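Lipoate-protein ligase, putative (Streptococcus pneumoniae, PDB 1VQZ) is a putative member of the lipoate-protein ligase family, with a lipoyl protein ligase A/B domain followed by a smaller C-terminal alpha+beta domain. Local coordinates at residues Tyr309-Ile323 with Gly329-Gly341. Sequence-based numbering, arbitrary orientation.
Sequences YEREDVLKALKTIDI and GISREEIAEAVVG
With CG of Arg-332 beside its backbone N (chi1 -70°) and the chain extended from there to NE, the guanidinium reaches past Leu-318 into the turn after helix 311-318; Arg-311, bent at chi2 and chi3 (77° and 74°), instead folds back over the C-terminal end of helix 332-339. These two arginines fasten opposite ends of the last two helices of the C-terminal alpha+beta domain, a consecutive pair whose axes cross obliquely, closer to antiparallel than parallel, 9.0 Å apart at their closest approach. Between them the CB of Ala-336 forms a knob in a hole made by Arg-311, Val-314, Leu-315 and Leu-318. Val-314 CG1 rests on Ala-336 CA at 3.8 Å, while Leu-318 CD1 lies against CG2 of Ile-335. Behind this layer, Val-314 and Val-339 both touch Ile-282 of strand 281-289, so the helix pair packs on the domain's sheet.

At the first end, Arg-332 NH2 gives a nearly straight bond to a lone pair of Ile-321 O (2.8 Å), and NE bonds to Leu-318 O at 3.0 Å from above that carbonyl's plane. Both acceptors lie close to the guanidinium plane, which fixes its rotation, and Ile-323 CG2 sits over one face. Nearby, Lys-319 NZ makes a long salt bridge to Glu-333 OE2.

At the other end, Arg-311 NE donates to Val-340 O (2.8 Å), tilted out of the guanidinium plane, with CA and the aliphatic CB and CG of Glu-337 over one face. NH2 adds a weak bond to O of Gly-341, the chain's C-terminal residue. The Tyr-309 ring receives Val-340 CG2 almost over its centre, a CH-pi contact 3.7 Å from CG2 to the ring centroid, while Tyr-309 OH donates to Val-339 O at 2.8 Å and accepts from a water held by Gly-341 N.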
ATOM      1  N   TYR A 309     -28.825  -4.644  12.775  1.00 29.23           N
ATOM      2  CA  TYR A 309     -28.689  -4.596  11.334  1.00 28.74           C
ATOM      3  C   TYR A 309     -29.788  -3.718  10.698  1.00 30.98           C
ATOM      4  O   TYR A 309     -30.727  -4.205  10.034  1.00 31.10           O
ATOM      5  CB  TYR A 309     -28.738  -6.012  10.759  1.00 31.96           C
ATOM      6  CG  TYR A 309     -28.212  -6.069   9.369  1.00 28.21           C
ATOM      7  CD1 TYR A 309     -26.896  -5.632   9.085  1.00 29.06           C
ATOM      8  CD2 TYR A 309     -28.988  -6.549   8.326  1.00 34.78           C
ATOM      9  CE1 TYR A 309     -26.384  -5.680   7.811  1.00 29.27           C
ATOM     10  CE2 TYR A 309     -28.491  -6.594   7.053  1.00 41.12           C
ATOM     11  CZ  TYR A 309     -27.184  -6.149   6.787  1.00 39.12           C
ATOM     12  OH  TYR A 309     -26.706  -6.193   5.507  1.00 32.93           O
ATOM     13  N   GLU A 310     -29.643  -2.424  10.966  1.00 29.35           N
ATOM     14  CA  GLU A 310     -30.492  -1.388  10.488  1.00 33.11           C
ATOM     15  C   GLU A 310     -29.608  -0.202  10.205  1.00 33.10           C
ATOM     16  O   GLU A 310     -28.702   0.097  10.989  1.00 27.46           O
ATOM     17  CB  GLU A 310     -31.484  -0.973  11.584  1.00 33.62           C
ATOM     18  CG  GLU A 310     -32.467  -2.061  12.001  1.00 42.53           C
ATOM     19  CD  GLU A 310     -33.548  -2.350  10.958  1.00 46.33           C
ATOM     20  OE1 GLU A 310     -33.652  -1.590   9.970  1.00 44.48           O
ATOM     21  OE2 GLU A 310     -34.298  -3.337  11.154  1.00 45.31           O
ATOM     22  N   ARG A 311     -29.878   0.477   9.088  1.00 36.20           N
ATOM     23  CA  ARG A 311     -29.099   1.650   8.646  1.00 34.78           C
ATOM     24  C   ARG A 311     -28.882   2.647   9.773  1.00 30.69           C
ATOM     25  O   ARG A 311     -27.766   3.066  10.009  1.00 35.45           O
ATOM     26  CB  ARG A 311     -29.811   2.350   7.469  1.00 36.79           C
ATOM     27  CG  ARG A 311     -28.964   3.409   6.716  1.00 39.39           C
ATOM     28  CD  ARG A 311     -27.909   2.742   5.746  1.00 42.95           C
ATOM     29  NE  ARG A 311     -28.515   2.176   4.535  1.00 34.97           N
ATOM     30  CZ  ARG A 311     -28.786   2.854   3.415  1.00 49.70           C
ATOM     31  NH1 ARG A 311     -28.498   4.146   3.301  1.00 53.66           N
ATOM     32  NH2 ARG A 311     -29.336   2.230   2.375  1.00 48.11           N
ATOM     33  N   GLU A 312     -29.935   2.999  10.502  1.00 32.32           N
ATOM     34  CA  GLU A 312     -29.807   3.996  11.579  1.00 34.31           C
ATOM     35  C   GLU A 312     -28.781   3.602  12.637  1.00 35.22           C
ATOM     36  O   GLU A 312     -28.001   4.439  13.101  1.00 34.41           O
ATOM     37  CB  GLU A 312     -31.136   4.239  12.281  1.00 33.15           C
ATOM     38  N   ASP A 313     -28.789   2.330  13.034  1.00 34.35           N
ATOM     39  CA  ASP A 313     -27.950   1.908  14.159  1.00 33.55           C
ATOM     40  C   ASP A 313     -26.535   1.764  13.697  1.00 29.50           C
ATOM     41  O   ASP A 313     -25.607   2.026  14.439  1.00 26.96           O
ATOM     42  CB  ASP A 313     -28.461   0.602  14.801  1.00 31.28           C
ATOM     43  CG  ASP A 313     -29.876   0.727  15.341  1.00 37.99           C
ATOM     44  OD1 ASP A 313     -30.832   0.696  14.533  1.00 41.96           O
ATOM     45  OD2 ASP A 313     -30.042   0.816  16.572  1.00 46.41           O
ATOM     46  N   VAL A 314     -26.374   1.295  12.458  1.00 31.63           N
ATOM     47  CA  VAL A 314     -25.046   1.147  11.871  1.00 29.46           C
ATOM     48  C   VAL A 314     -24.390   2.516  11.754  1.00 31.56           C
ATOM     49  O   VAL A 314     -23.206   2.697  12.141  1.00 28.88           O
ATOM     50  CB  VAL A 314     -25.090   0.415  10.505  1.00 31.53           C
ATOM     51  CG1 VAL A 314     -23.808   0.629   9.697  1.00 34.88           C
ATOM     52  CG2 VAL A 314     -25.397  -1.101  10.711  1.00 30.40           C
ATOM     53  N   LEU A 315     -25.149   3.474  11.223  1.00 29.28           N
ATOM     54  CA  LEU A 315     -24.667   4.853  11.082  1.00 32.10           C
ATOM     55  C   LEU A 315     -24.240   5.460  12.424  1.00 30.70           C
ATOM     56  O   LEU A 315     -23.158   6.072  12.539  1.00 31.21           O
ATOM     57  CB  LEU A 315     -25.730   5.732  10.407  1.00 31.22           C
ATOM     58  CG  LEU A 315     -25.249   7.161  10.108  1.00 35.21           C
ATOM     59  CD1 LEU A 315     -23.957   7.187   9.277  1.00 35.43           C
ATOM     60  CD2 LEU A 315     -26.334   7.991   9.433  1.00 35.47           C
ATOM     61  N   LYS A 316     -25.099   5.305  13.422  1.00 31.62           N
ATOM     62  CA  LYS A 316     -24.821   5.772  14.782  1.00 32.45           C
ATOM     63  C   LYS A 316     -23.475   5.226  15.316  1.00 30.36           C
ATOM     64  O   LYS A 316     -22.652   5.958  15.857  1.00 28.21           O
ATOM     65  CB  LYS A 316     -25.999   5.389  15.686  1.00 32.35           C
ATOM     66  CG  LYS A 316     -26.067   6.108  16.964  1.00 39.47           C
ATOM     67  CD  LYS A 316     -27.507   6.253  17.488  1.00 49.19           C
ATOM     68  CE  LYS A 316     -27.510   6.874  18.901  1.00 48.96           C
ATOM     69  NZ  LYS A 316     -28.795   7.612  19.225  1.00 50.20           N
ATOM     70  N   ALA A 317     -23.229   3.942  15.090  1.00 27.44           N
ATOM     71  CA  ALA A 317     -21.971   3.307  15.464  1.00 27.57           C
ATOM     72  C   ALA A 317     -20.789   3.922  14.708  1.00 25.82           C
ATOM     73  O   ALA A 317     -19.680   4.169  15.274  1.00 27.33           O
ATOM     74  CB  ALA A 317     -22.018   1.772  15.195  1.00 27.84           C
ATOM     75  N   LEU A 318     -21.002   4.201  13.439  1.00 27.13           N
ATOM     76  CA  LEU A 318     -19.926   4.751  12.635  1.00 28.71           C
ATOM     77  C   LEU A 318     -19.554   6.180  13.053  1.00 29.33           C
ATOM     78  O   LEU A 318     -18.395   6.629  12.862  1.00 29.35           O
ATOM     79  CB  LEU A 318     -20.256   4.679  11.163  1.00 27.01           C
ATOM     80  CG  LEU A 318     -20.305   3.280  10.520  1.00 31.77           C
ATOM     81  CD1 LEU A 318     -20.819   3.438   9.068  1.00 27.77           C
ATOM     82  CD2 LEU A 318     -18.943   2.622  10.535  1.00 35.53           C
ATOM     83  N   LYS A 319     -20.527   6.912  13.584  1.00 30.09           N
ATOM     84  CA  LYS A 319     -20.279   8.269  14.110  1.00 26.61           C
ATOM     85  C   LYS A 319     -19.572   8.260  15.477  1.00 26.54           C
ATOM     86  O   LYS A 319     -19.355   9.330  16.042  1.00 31.33           O
ATOM     87  CB  LYS A 319     -21.570   9.099  14.206  1.00 25.92           C
ATOM     88  CG  LYS A 319     -22.409   9.046  12.964  1.00 25.44           C
ATOM     89  CD  LYS A 319     -23.466  10.047  12.807  1.00 33.27           C
ATOM     90  CE  LYS A 319     -22.996  11.216  11.935  1.00 48.10           C
ATOM     91  NZ  LYS A 319     -22.243  10.773  10.689  1.00 42.61           N
ATOM     92  N   THR A 320     -19.211   7.086  15.999  1.00 26.62           N
ATOM     93  CA  THR A 320     -18.403   6.983  17.228  1.00 29.47           C
ATOM     94  C   THR A 320     -16.911   6.762  16.917  1.00 30.59           C
ATOM     95  O   THR A 320     -16.104   6.580  17.829  1.00 30.36           O
ATOM     96  CB  THR A 320     -18.878   5.867  18.185  1.00 27.72           C
ATOM     97  OG1 THR A 320     -18.630   4.589  17.594  1.00 34.20           O
ATOM     98  CG2 THR A 320     -20.331   6.000  18.508  1.00 26.79           C
ATOM     99  N   ILE A 321     -16.555   6.803  15.640  1.00 29.85           N
ATOM    100  CA  ILE A 321     -15.153   6.625  15.215  1.00 30.14           C
ATOM    101  C   ILE A 321     -14.789   7.603  14.132  1.00 28.83           C
ATOM    102  O   ILE A 321     -15.666   8.121  13.458  1.00 30.84           O
ATOM    103  CB  ILE A 321     -14.903   5.193  14.699  1.00 28.96           C
ATOM    104  CG1 ILE A 321     -15.814   4.872  13.491  1.00 34.65           C
ATOM    105  CG2 ILE A 321     -15.108   4.216  15.847  1.00 33.22           C
ATOM    106  CD1 ILE A 321     -15.271   3.886  12.547  1.00 35.41           C
ATOM    107  N   ASP A 322     -13.488   7.851  13.997  1.00 30.18           N
ATOM    108  CA  ASP A 322     -12.925   8.623  12.911  1.00 29.81           C
ATOM    109  C   ASP A 322     -12.842   7.831  11.599  1.00 30.46           C
ATOM    110  O   ASP A 322     -11.888   7.086  11.340  1.00 29.81           O
ATOM    111  CB  ASP A 322     -11.549   9.122  13.318  1.00 32.36           C
ATOM    112  CG  ASP A 322     -10.980  10.128  12.350  1.00 32.09           C
ATOM    113  OD1 ASP A 322     -11.615  10.410  11.304  1.00 37.76           O
ATOM    114  OD2 ASP A 322      -9.891  10.620  12.658  1.00 31.70           O
ATOM    115  N   ILE A 323     -13.818   8.075  10.742  1.00 29.60           N
ATOM    116  CA  ILE A 323     -14.008   7.282   9.549  1.00 33.26           C
ATOM    117  C   ILE A 323     -12.859   7.516   8.571  1.00 30.87           C
ATOM    118  O   ILE A 323     -12.514   6.607   7.760  1.00 33.44           O
ATOM    119  CB  ILE A 323     -15.390   7.575   8.854  1.00 32.21           C
ATOM    120  CG1 ILE A 323     -15.768   6.462   7.874  1.00 33.90           C
ATOM    121  CG2 ILE A 323     -15.380   8.928   8.142  1.00 35.27           C
ATOM    122  CD1 ILE A 323     -16.183   5.139   8.537  1.00 32.05           C
ATOM    123  N   GLY A 329     -12.049   9.508   1.698  1.00 30.69           N
ATOM    124  CA  GLY A 329     -12.979  10.005   0.697  1.00 32.11           C
ATOM    125  C   GLY A 329     -14.352   9.383   0.641  1.00 32.94           C
ATOM    126  O   GLY A 329     -15.149   9.690  -0.264  1.00 36.25           O
ATOM    127  N   ILE A 330     -14.657   8.526   1.599  1.00 32.92           N
ATOM    128  CA  ILE A 330     -15.968   7.874   1.683  1.00 32.35           C
ATOM    129  C   ILE A 330     -16.585   8.173   3.034  1.00 31.35           C
ATOM    130  O   ILE A 330     -15.915   8.054   4.064  1.00 31.63           O
ATOM    131  CB  ILE A 330     -15.842   6.341   1.465  1.00 31.67           C
ATOM    132  CG1 ILE A 330     -14.971   6.053   0.239  1.00 37.22           C
ATOM    133  CG2 ILE A 330     -17.260   5.684   1.309  1.00 37.36           C
ATOM    134  CD1 ILE A 330     -14.736   4.552  -0.021  1.00 30.45           C
ATOM    135  N   SER A 331     -17.858   8.568   3.009  1.00 33.94           N
ATOM    136  CA  SER A 331     -18.581   9.036   4.195  1.00 32.61           C
ATOM    137  C   SER A 331     -19.135   7.903   5.033  1.00 33.44           C
ATOM    138  O   SER A 331     -19.262   6.742   4.557  1.00 29.12           O
ATOM    139  CB  SER A 331     -19.703  10.009   3.805  1.00 31.97           C
ATOM    140  OG  SER A 331     -20.832   9.377   3.231  1.00 33.92           O
ATOM    141  N   ARG A 332     -19.496   8.245   6.275  1.00 33.28           N
ATOM    142  CA  ARG A 332     -20.161   7.293   7.179  1.00 34.78           C
ATOM    143  C   ARG A 332     -21.496   6.820   6.621  1.00 34.17           C
ATOM    144  O   ARG A 332     -21.849   5.650   6.740  1.00 36.22           O
ATOM    145  CB  ARG A 332     -20.389   7.909   8.560  1.00 35.35           C
ATOM    146  CG  ARG A 332     -19.111   8.126   9.351  1.00 33.83           C
ATOM    147  CD  ARG A 332     -19.359   8.947  10.629  1.00 34.81           C
ATOM    148  NE  ARG A 332     -18.104   9.159  11.347  1.00 28.86           N
ATOM    149  CZ  ARG A 332     -17.232  10.117  11.046  1.00 32.59           C
ATOM    150  NH1 ARG A 332     -17.523  10.997  10.091  1.00 25.23           N
ATOM    151  NH2 ARG A 332     -16.098  10.232  11.729  1.00 35.73           N
ATOM    152  N   GLU A 333     -22.216   7.753   6.008  1.00 34.34           N
ATOM    153  CA  GLU A 333     -23.492   7.474   5.359  1.00 33.03           C
ATOM    154  C   GLU A 333     -23.294   6.482   4.219  1.00 30.92           C
ATOM    155  O   GLU A 333     -24.100   5.576   4.029  1.00 29.89           O
ATOM    156  CB  GLU A 333     -24.144   8.746   4.828  1.00 31.27           C
ATOM    157  CG  GLU A 333     -24.678   9.674   5.875  1.00 32.00           C
ATOM    158  CD  GLU A 333     -23.616  10.502   6.570  1.00 31.33           C
ATOM    159  OE1 GLU A 333     -22.435  10.499   6.174  1.00 34.02           O
ATOM    160  OE2 GLU A 333     -23.997  11.178   7.523  1.00 39.14           O
ATOM    161  N   GLU A 334     -22.237   6.683   3.461  1.00 30.95           N
ATOM    162  CA  GLU A 334     -21.908   5.787   2.372  1.00 32.24           C
ATOM    163  C   GLU A 334     -21.502   4.407   2.901  1.00 32.11           C
ATOM    164  O   GLU A 334     -21.921   3.410   2.355  1.00 34.46           O
ATOM    165  CB  GLU A 334     -20.813   6.406   1.479  1.00 29.21           C
ATOM    166  CG  GLU A 334     -21.316   7.524   0.564  1.00 34.39           C
ATOM    167  CD  GLU A 334     -20.211   8.317  -0.148  1.00 35.81           C
ATOM    168  OE1 GLU A 334     -19.145   8.641   0.444  1.00 33.94           O
ATOM    169  OE2 GLU A 334     -20.437   8.671  -1.318  1.00 35.64           O
ATOM    170  N   ILE A 335     -20.647   4.338   3.921  1.00 32.25           N
ATOM    171  CA  ILE A 335     -20.274   3.050   4.500  1.00 29.45           C
ATOM    172  C   ILE A 335     -21.473   2.319   5.098  1.00 30.78           C
ATOM    173  O   ILE A 335     -21.636   1.106   4.848  1.00 34.61           O
ATOM    174  CB  ILE A 335     -19.120   3.184   5.557  1.00 31.44           C
ATOM    175  CG1 ILE A 335     -17.851   3.656   4.870  1.00 33.18           C
ATOM    176  CG2 ILE A 335     -18.838   1.861   6.249  1.00 29.69           C
ATOM    177  CD1 ILE A 335     -17.389   2.734   3.765  1.00 30.19           C
ATOM    178  N   ALA A 336     -22.345   3.038   5.828  1.00 32.00           N
ATOM    179  CA  ALA A 336     -23.593   2.443   6.331  1.00 31.69           C
ATOM    180  C   ALA A 336     -24.399   1.796   5.215  1.00 30.74           C
ATOM    181  O   ALA A 336     -24.963   0.696   5.378  1.00 30.26           O
ATOM    182  CB  ALA A 336     -24.447   3.468   7.026  1.00 34.41           C
ATOM    183  N   GLU A 337     -24.465   2.486   4.083  1.00 33.27           N
ATOM    184  CA  GLU A 337     -25.218   1.998   2.928  1.00 32.34           C
ATOM    185  C   GLU A 337     -24.595   0.697   2.380  1.00 31.70           C
ATOM    186  O   GLU A 337     -25.294  -0.257   2.086  1.00 31.47           O
ATOM    187  CB  GLU A 337     -25.294   3.079   1.853  1.00 30.28           C
ATOM    188  CG  GLU A 337     -26.223   2.744   0.719  1.00 35.17           C
ATOM    189  CD  GLU A 337     -26.329   3.855  -0.338  1.00 41.52           C
ATOM    190  OE1 GLU A 337     -25.644   4.911  -0.209  1.00 47.49           O
ATOM    191  OE2 GLU A 337     -27.106   3.646  -1.300  1.00 46.80           O
ATOM    192  N   ALA A 338     -23.277   0.654   2.309  1.00 35.10           N
ATOM    193  CA  ALA A 338     -22.549  -0.587   1.961  1.00 36.09           C
ATOM    194  C   ALA A 338     -22.878  -1.739   2.953  1.00 35.72           C
ATOM    195  O   ALA A 338     -23.125  -2.881   2.556  1.00 32.59           O
ATOM    196  CB  ALA A 338     -21.065  -0.315   1.911  1.00 35.52           C
ATOM    197  N   VAL A 339     -22.924  -1.419   4.240  1.00 32.42           N
ATOM    198  CA  VAL A 339     -23.168  -2.435   5.252  1.00 31.32           C
ATOM    199  C   VAL A 339     -24.593  -2.961   5.188  1.00 31.32           C
ATOM    200  O   VAL A 339     -24.823  -4.163   5.320  1.00 31.06           O
ATOM    201  CB  VAL A 339     -22.812  -1.889   6.693  1.00 33.36           C
ATOM    202  CG1 VAL A 339     -23.220  -2.894   7.794  1.00 34.98           C
ATOM    203  CG2 VAL A 339     -21.309  -1.633   6.808  1.00 28.03           C
ATOM    204  N   VAL A 340     -25.559  -2.068   5.012  1.00 32.85           N
ATOM    205  CA  VAL A 340     -26.978  -2.458   5.140  1.00 32.55           C
ATOM    206  C   VAL A 340     -27.915  -1.653   4.237  1.00 33.91           C
ATOM    207  O   VAL A 340     -27.780  -0.469   4.109  1.00 33.59           O
ATOM    208  CB  VAL A 340     -27.437  -2.459   6.634  1.00 31.15           C
ATOM    209  CG1 VAL A 340     -27.217  -1.100   7.304  1.00 32.45           C
ATOM    210  CG2 VAL A 340     -28.883  -2.885   6.785  1.00 37.17           C
ATOM    211  N   GLY A 341     -28.884  -2.327   3.637  1.00 37.85           N
ATOM    212  CA  GLY A 341     -29.881  -1.667   2.778  1.00 45.75           C
ATOM    213  C   GLY A 341     -30.868  -0.822   3.592  1.00 51.45           C
ATOM    214  O   GLY A 341     -31.655   0.000   3.069  1.00 53.98           O
ATOM    215  OXT GLY A 341     -30.907  -0.949   4.829  1.00 55.27           O
TER
HETATM  216  O   HOH W   1     -28.948  -5.263   3.543  1.00 43.08           O
HETATM  217  O   HOH W   2     -31.670  -0.672   7.133  1.00 36.59           O
HETATM  218  O   HOH W   3     -26.784   5.886   5.173  1.00 46.96           O